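Long-range contacts in heme-degrading monooxygenase HmoB (Mycobacterium tuberculosis, PDB 4NL5), which catalyses the oxidative breakdown of heme to mycobilin with release of its iron, working as a homodimer: residues P2-N7 and F52-W57; A8-A13 and G86-E91. All coordinates share one frame; numbering follows the deposited sequence.

Interaction 1. Residues P2-N7 and F52-W57; sequences PVVKIN and FVVTHW. With HEM (protoporphyrin IX containing Fe), chain C; CYN (cyanide ion), chain D.
The backbone oxygen of K5 is gripped twice by T55: OG1 donates to it at 2.7 Å in the carbonyl plane, on a lone pair, while T55 N reaches the same K5 O at 3.0 Å from above that plane. T55 OG1 stands between its own backbone N and carbonyl carbon (chi1 72°), the rotation that aims it at the neighbouring strand. The hydroxyl also accepts W57 NE1 at 2.8 Å, in the plane of the indole, so a relay of two bonds fixes the ring at its N-H edge. W57 in turn packs against W66, the predicted transition-state stabiliser, and against F36 and F63. The two strands are central neighbours in the antiparallel sheet of a dimeric alpha/beta barrel. Pairs V3-W57, K5-T55 and N7-V53 are hydrogen-bonded; V4-H56 and I6-V54 are not.

On the face bearing V4, I6, V54 and H56 the contact is largely apolar, though H56 NE2 bonds to Q40. V4 CG1 meets V54 CG1, and I6 CG2 makes an off-centre, oblique CH-pi contact with the F52 ring, 4.2 Å from its centroid. F52 continues onto F52 and F92 of the second subunit.

The face of K5, N7, V53 and T55 turns to the heme. N7 ND2 donates to the cyanide N at 2.8 Å, almost straight (171°), and V53 CG2 flanks the same nitrogen at 3.5 Å. The cyanide carbon lies 2.1 Å from the iron, with the ligand bent toward N7. One amide N-H beside the ligand, set among hydrocarbon, would probably stabilise a partly negative iron-bound species such as dioxygen.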
loop_
_atom_site.group_PDB
_atom_site.type_symbol
_atom_site.label_atom_id
_atom_site.label_comp_id
_atom_site.label_asym_id
_atom_site.label_seq_id
_atom_site.Cartn_x
_atom_site.Cartn_y
_atom_site.Cartn_z
ATOM N N PRO A 2 -4.616 13.057 -2.897
ATOM C CA PRO A 2 -4.878 12.158 -1.771
ATOM C C PRO A 2 -3.599 11.701 -1.094
ATOM O O PRO A 2 -2.496 11.894 -1.628
ATOM C CB PRO A 2 -5.600 10.979 -2.422
ATOM C CG PRO A 2 -6.233 11.551 -3.624
ATOM C CD PRO A 2 -5.309 12.618 -4.120
ATOM N N VAL A 3 -3.757 11.123 0.090
ATOM C CA VAL A 3 -2.631 10.605 0.852
ATOM C C VAL A 3 -2.914 9.174 1.258
ATOM O O VAL A 3 -4.064 8.727 1.250
ATOM C CB VAL A 3 -2.331 11.474 2.110
ATOM C CG1 VAL A 3 -1.901 12.862 1.693
ATOM C CG2 VAL A 3 -3.553 11.551 3.040
ATOM N N VAL A 4 -1.851 8.456 1.600
ATOM C CA VAL A 4 -1.954 7.088 2.087
ATOM C C VAL A 4 -1.229 7.005 3.425
ATOM O O VAL A 4 -0.087 7.457 3.566
ATOM C CB VAL A 4 -1.355 6.075 1.081
ATOM C CG1 VAL A 4 -1.261 4.699 1.682
ATOM C CG2 VAL A 4 -2.191 6.045 -0.186
ATOM N N LYS A 5 -1.918 6.446 4.410
ATOM C CA LYS A 5 -1.342 6.242 5.721
ATOM C C LYS A 5 -1.413 4.762 5.974
ATOM O O LYS A 5 -2.502 4.205 6.076
ATOM C CB LYS A 5 -2.110 7.001 6.797
ATOM C CG LYS A 5 -2.360 8.476 6.463
ATOM C CD LYS A 5 -1.096 9.303 6.563
ATOM C CE LYS A 5 -1.424 10.795 6.347
ATOM N NZ LYS A 5 -0.207 11.636 6.364
ATOM N N ILE A 6 -0.253 4.129 6.060
ATOM C CA ILE A 6 -0.193 2.694 6.296
ATOM C C ILE A 6 0.188 2.430 7.737
ATOM O O ILE A 6 1.281 2.807 8.146
ATOM C CB ILE A 6 0.853 2.014 5.391
ATOM C CG1 ILE A 6 0.570 2.310 3.914
ATOM C CG2 ILE A 6 0.873 0.504 5.649
ATOM C CD1 ILE A 6 1.558 1.639 2.968
ATOM N N ASN A 7 -0.682 1.760 8.491
ATOM C CA ASN A 7 -0.296 1.281 9.804
ATOM C C ASN A 7 0.283 -0.108 9.639
ATOM O O ASN A 7 -0.424 -1.047 9.251
ATOM C CB ASN A 7 -1.475 1.273 10.774
ATOM C CG ASN A 7 -1.035 1.413 12.220
ATOM O OD1 ASN A 7 -0.091 2.143 12.514
ATOM N ND2 ASN A 7 -1.731 0.735 13.128
ATOM N N PHE A 52 -0.069 -4.870 6.719
ATOM C CA PHE A 52 -0.184 -3.475 6.303
ATOM C C PHE A 52 -1.654 -3.076 6.269
ATOM O O PHE A 52 -2.455 -3.671 5.533
ATOM C CB PHE A 52 0.429 -3.226 4.910
ATOM C CG PHE A 52 1.928 -3.028 4.894
ATOM C CD1 PHE A 52 2.721 -3.361 5.984
ATOM C CD2 PHE A 52 2.545 -2.495 3.754
ATOM C CE1 PHE A 52 4.109 -3.180 5.934
ATOM C CE2 PHE A 52 3.917 -2.304 3.702
ATOM C CZ PHE A 52 4.705 -2.650 4.802
ATOM N N VAL A 53 -2.003 -2.063 7.054
ATOM C CA VAL A 53 -3.337 -1.507 7.015
ATOM C C VAL A 53 -3.272 -0.244 6.169
ATOM O O VAL A 53 -2.816 0.790 6.632
ATOM C CB VAL A 53 -3.857 -1.212 8.430
ATOM C CG1 VAL A 53 -5.256 -0.630 8.374
ATOM C CG2 VAL A 53 -3.835 -2.510 9.263
ATOM N N VAL A 54 -3.690 -0.354 4.913
ATOM C CA VAL A 54 -3.482 0.717 3.942
ATOM C C VAL A 54 -4.703 1.614 3.895
ATOM O O VAL A 54 -5.727 1.222 3.355
ATOM C CB VAL A 54 -3.198 0.162 2.517
ATOM C CG1 VAL A 54 -2.876 1.317 1.544
ATOM C CG2 VAL A 54 -2.048 -0.834 2.541
ATOM N N THR A 55 -4.602 2.818 4.460
ATOM C CA THR A 55 -5.765 3.695 4.521
ATOM C C THR A 55 -5.580 4.887 3.590
ATOM O O THR A 55 -4.475 5.402 3.426
ATOM C CB THR A 55 -6.042 4.194 5.964
ATOM O OG1 THR A 55 -5.054 5.145 6.343
ATOM C CG2 THR A 55 -5.998 3.026 6.948
ATOM N N HIS A 56 -6.680 5.301 2.975
ATOM C CA HIS A 56 -6.668 6.321 1.935
ATOM C C HIS A 56 -7.489 7.513 2.395
ATOM O O HIS A 56 -8.597 7.332 2.896
ATOM C CB HIS A 56 -7.242 5.760 0.640
ATOM C CG HIS A 56 -6.600 4.474 0.215
ATOM N ND1 HIS A 56 -5.606 4.415 -0.734
ATOM C CD2 HIS A 56 -6.805 3.199 0.632
ATOM C CE1 HIS A 56 -5.228 3.154 -0.897
ATOM N NE2 HIS A 56 -5.942 2.399 -0.079
ATOM N N TRP A 57 -6.955 8.715 2.207
ATOM C CA TRP A 57 -7.608 9.939 2.671
ATOM C C TRP A 57 -7.495 11.037 1.633
ATOM O O TRP A 57 -6.502 11.092 0.911
ATOM C CB TRP A 57 -6.990 10.420 3.989
ATOM C CG TRP A 57 -7.028 9.372 5.063
ATOM C CD1 TRP A 57 -6.139 8.348 5.244
ATOM C CD2 TRP A 57 -8.011 9.242 6.093
ATOM N NE1 TRP A 57 -6.511 7.588 6.331
ATOM C CE2 TRP A 57 -7.653 8.118 6.871
ATOM C CE3 TRP A 57 -9.157 9.969 6.436
ATOM C CZ2 TRP A 57 -8.401 7.704 7.966
ATOM C CZ3 TRP A 57 -9.899 9.555 7.529
ATOM C CH2 TRP A 57 -9.516 8.434 8.277
HETATM C CHA HEM C . -4.848 -1.898 16.017
HETATM C CHB HEM C . -3.743 2.701 15.004
HETATM C CHC HEM C . -6.533 2.326 11.061
HETATM C CHD HEM C . -8.858 -1.258 13.340
HETATM C C1A HEM C . -4.223 -0.675 16.029
HETATM C C2A HEM C . -3.094 -0.307 16.860
HETATM C C3A HEM C . -2.785 0.960 16.582
HETATM C C4A HEM C . -3.714 1.448 15.581
HETATM C CMA HEM C . -1.627 1.759 17.220
HETATM C CAA HEM C . -2.363 -1.232 17.868
HETATM C CBA HEM C . -2.928 -1.049 19.277
HETATM C CGA HEM C . -4.376 -1.473 19.365
HETATM O O1A HEM C . -5.255 -0.593 19.598
HETATM O O2A HEM C . -4.664 -2.691 19.206
HETATM C C1B HEM C . -4.278 2.933 13.751
HETATM C C2B HEM C . -3.841 3.936 12.790
HETATM C C3B HEM C . -4.627 3.826 11.692
HETATM C C4B HEM C . -5.562 2.750 11.933
HETATM C CMB HEM C . -2.681 4.914 13.073
HETATM C CAB HEM C . -4.640 4.589 10.344
HETATM C CBB HEM C . -3.571 5.197 9.827
HETATM C C1C HEM C . -7.464 1.370 11.388
HETATM C C2C HEM C . -8.675 1.085 10.644
HETATM C C3C HEM C . -9.311 0.078 11.279
HETATM C C4C HEM C . -8.523 -0.278 12.438
HETATM C CMC HEM C . -9.071 1.826 9.339
HETATM C CAC HEM C . -10.641 -0.654 10.960
HETATM C CBC HEM C . -11.482 -0.322 9.978
HETATM C C1D HEM C . -7.965 -1.840 14.195
HETATM C C2D HEM C . -8.120 -3.137 14.805
HETATM C C3D HEM C . -6.854 -3.337 15.631
HETATM C C4D HEM C . -6.071 -2.146 15.441
HETATM C CMD HEM C . -9.311 -4.103 14.630
HETATM C CAD HEM C . -6.471 -4.550 16.507
HETATM C CBD HEM C . -7.184 -4.435 17.841
HETATM C CGD HEM C . -6.950 -5.682 18.663
HETATM O O1D HEM C . -7.662 -5.864 19.684
HETATM O O2D HEM C . -6.064 -6.498 18.300
HETATM N NA HEM C . -4.581 0.419 15.255
HETATM N NB HEM C . -5.325 2.233 13.189
HETATM N NC HEM C . -7.400 0.529 12.493
HETATM N ND HEM C . -6.751 -1.301 14.585
HETATM FE FE HEM C . -6.020 0.460 13.902
HETATM C C CYN D . -5.144 -0.513 12.269
HETATM N N CYN D . -4.020 -0.670 12.280
#

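Interaction 2. Residues A8-A13 and G86-E91; sequences AIEVPA and GASLLE. With CYN (cyanide ion), chain D.
The carboxylate of E10 lies with one face over the backbone of G86, its CD 4.1 Å from G86 CA, and OE2 accepts a hydrogen bond from a bridging water at 2.7 Å. This is a strand pair of the antiparallel ABM sheet: 8-10 runs against 86-91, the first part of strand 86-98, an outermost strand within this chain, though E91 extends the sheet onto a strand of the second subunit. A8 and S88 bond in both directions, A8 N to S88 O at 2.8 Å and S88 N to A8 O, and E10 N adds a further bond to G86 O. E10 CG is anti to the carbonyl carbon (chi1 -54°) and the chain runs on extended from there, which carries the carboxylate across to the partner strand. The same water donates to A8 O and accepts from S88 OG at 2.9 Å, tying both strands and the carboxylate together. Also on this side, A8 CB approaches L90 CD1 loosely, at 4.4 Å. I9 and A87 face the other way, toward the heme pocket, where A84 and F23 are neighbours of I9. The extended arm of I9 ends with CD1 only 3.2 Å from the cyanide N.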
loop_
_atom_site.group_PDB
_atom_site.type_symbol
_atom_site.label_atom_id
_atom_site.label_comp_id
_atom_site.label_asym_id
_atom_site.label_seq_id
_atom_site.Cartn_x
_atom_site.Cartn_y
_atom_site.Cartn_z
ATOM N N ALA A 8 1.579 -0.226 9.903
ATOM C CA ALA A 8 2.261 -1.513 9.790
ATOM C C ALA A 8 2.284 -2.190 11.147
ATOM O O ALA A 8 2.994 -1.747 12.047
ATOM C CB ALA A 8 3.665 -1.328 9.261
ATOM N N ILE A 9 1.510 -3.265 11.277
ATOM C CA ILE A 9 1.260 -3.910 12.570
ATOM C C ILE A 9 2.109 -5.154 12.746
ATOM O O ILE A 9 2.153 -6.006 11.867
ATOM C CB ILE A 9 -0.210 -4.304 12.700
ATOM C CG1 ILE A 9 -1.102 -3.074 12.706
ATOM C CG2 ILE A 9 -0.446 -5.116 13.973
ATOM C CD1 ILE A 9 -2.562 -3.436 12.730
ATOM N N GLU A 10 2.781 -5.255 13.883
ATOM C CA GLU A 10 3.504 -6.458 14.237
ATOM C C GLU A 10 2.589 -7.360 15.060
ATOM O O GLU A 10 1.984 -6.917 16.032
ATOM C CB GLU A 10 4.781 -6.105 15.008
ATOM C CG GLU A 10 5.672 -5.103 14.276
ATOM C CD GLU A 10 6.645 -4.376 15.186
ATOM O OE1 GLU A 10 7.156 -5.000 16.145
ATOM O OE2 GLU A 10 6.887 -3.173 14.945
ATOM N N VAL A 11 2.455 -8.616 14.659
ATOM C CA VAL A 11 1.675 -9.556 15.459
ATOM C C VAL A 11 2.472 -10.820 15.719
ATOM O O VAL A 11 3.323 -11.192 14.915
ATOM C CB VAL A 11 0.324 -9.930 14.786
ATOM C CG1 VAL A 11 -0.539 -8.691 14.592
ATOM C CG2 VAL A 11 0.550 -10.635 13.473
ATOM N N PRO A 12 2.221 -11.468 16.866
ATOM C CA PRO A 12 2.851 -12.751 17.184
ATOM C C PRO A 12 2.561 -13.816 16.131
ATOM O O PRO A 12 1.591 -13.712 15.386
ATOM C CB PRO A 12 2.210 -13.132 18.522
ATOM C CG PRO A 12 1.865 -11.817 19.147
ATOM C CD PRO A 12 1.434 -10.946 18.001
ATOM N N ALA A 13 3.415 -14.827 16.058
ATOM C CA ALA A 13 3.138 -15.976 15.206
ATOM C C ALA A 13 1.780 -16.574 15.560
ATOM O O ALA A 13 1.448 -16.728 16.747
ATOM C CB ALA A 13 4.236 -17.027 15.349
ATOM N N GLY A 86 3.234 -4.206 18.230
ATOM C CA GLY A 86 3.839 -2.950 17.830
ATOM C C GLY A 86 3.207 -2.451 16.551
ATOM O O GLY A 86 2.568 -3.212 15.835
ATOM N N ALA A 87 3.379 -1.166 16.266
ATOM C CA ALA A 87 2.865 -0.609 15.025
ATOM C C ALA A 87 3.694 0.598 14.648
ATOM O O ALA A 87 4.183 1.314 15.522
ATOM C CB ALA A 87 1.392 -0.228 15.162
ATOM N N SER A 88 3.859 0.801 13.343
ATOM C CA SER A 88 4.559 1.971 12.801
ATOM C C SER A 88 3.691 2.608 11.731
ATOM O O SER A 88 3.183 1.909 10.866
ATOM C CB SER A 88 5.915 1.588 12.199
ATOM O OG SER A 88 6.747 0.918 13.131
ATOM N N LEU A 89 3.507 3.929 11.785
ATOM C CA LEU A 89 2.738 4.605 10.740
ATOM C C LEU A 89 3.629 5.078 9.589
ATOM O O LEU A 89 4.551 5.861 9.796
ATOM C CB LEU A 89 1.974 5.801 11.310
ATOM C CG LEU A 89 1.002 6.436 10.308
ATOM C CD1 LEU A 89 -0.114 5.454 9.970
ATOM C CD2 LEU A 89 0.427 7.760 10.848
ATOM N N LEU A 90 3.349 4.584 8.386
ATOM C CA LEU A 90 4.091 4.967 7.190
ATOM C C LEU A 90 3.220 5.914 6.386
ATOM O O LEU A 90 2.109 5.554 6.004
ATOM C CB LEU A 90 4.457 3.740 6.357
ATOM C CG LEU A 90 4.902 2.500 7.133
ATOM C CD1 LEU A 90 5.261 1.348 6.167
ATOM C CD2 LEU A 90 6.081 2.828 8.032
ATOM N N GLU A 91 3.704 7.129 6.145
ATOM C CA GLU A 91 2.866 8.167 5.544
ATOM C C GLU A 91 3.390 8.562 4.166
ATOM O O GLU A 91 4.578 8.829 4.015
ATOM C CB GLU A 91 2.810 9.396 6.445
ATOM C CG GLU A 91 2.416 9.088 7.882
ATOM C CD GLU A 91 2.287 10.343 8.725
ATOM O OE1 GLU A 91 1.558 11.276 8.315
ATOM O OE2 GLU A 91 2.947 10.406 9.778
HETATM C C CYN D . -5.144 -0.513 12.269
HETATM N N CYN D . -4.020 -0.670 12.280
HETATM O O HOH W 1 6.025 -1.824 12.758
#

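Strand 3-10 serves both contacts: its first half pairs with 52-57 in interaction 1, its second half with 86-91 on the opposite edge in interaction 2. The first is almost wholly buried, with a long ladder and large side chains on both faces; the second is shorter, partly exposed, and relies on backbone bonds, small residues and a water. They are joined directly by the K5 NZ–E91 OE1 salt bridge at 2.7 Å and by a probable bond between L90 N and I6 O. Both reach the bound cyanide, interaction 1 with a polar donor and interaction 2 with hydrocarbon, and both continue into the second subunit, through F52 and E91 respectively.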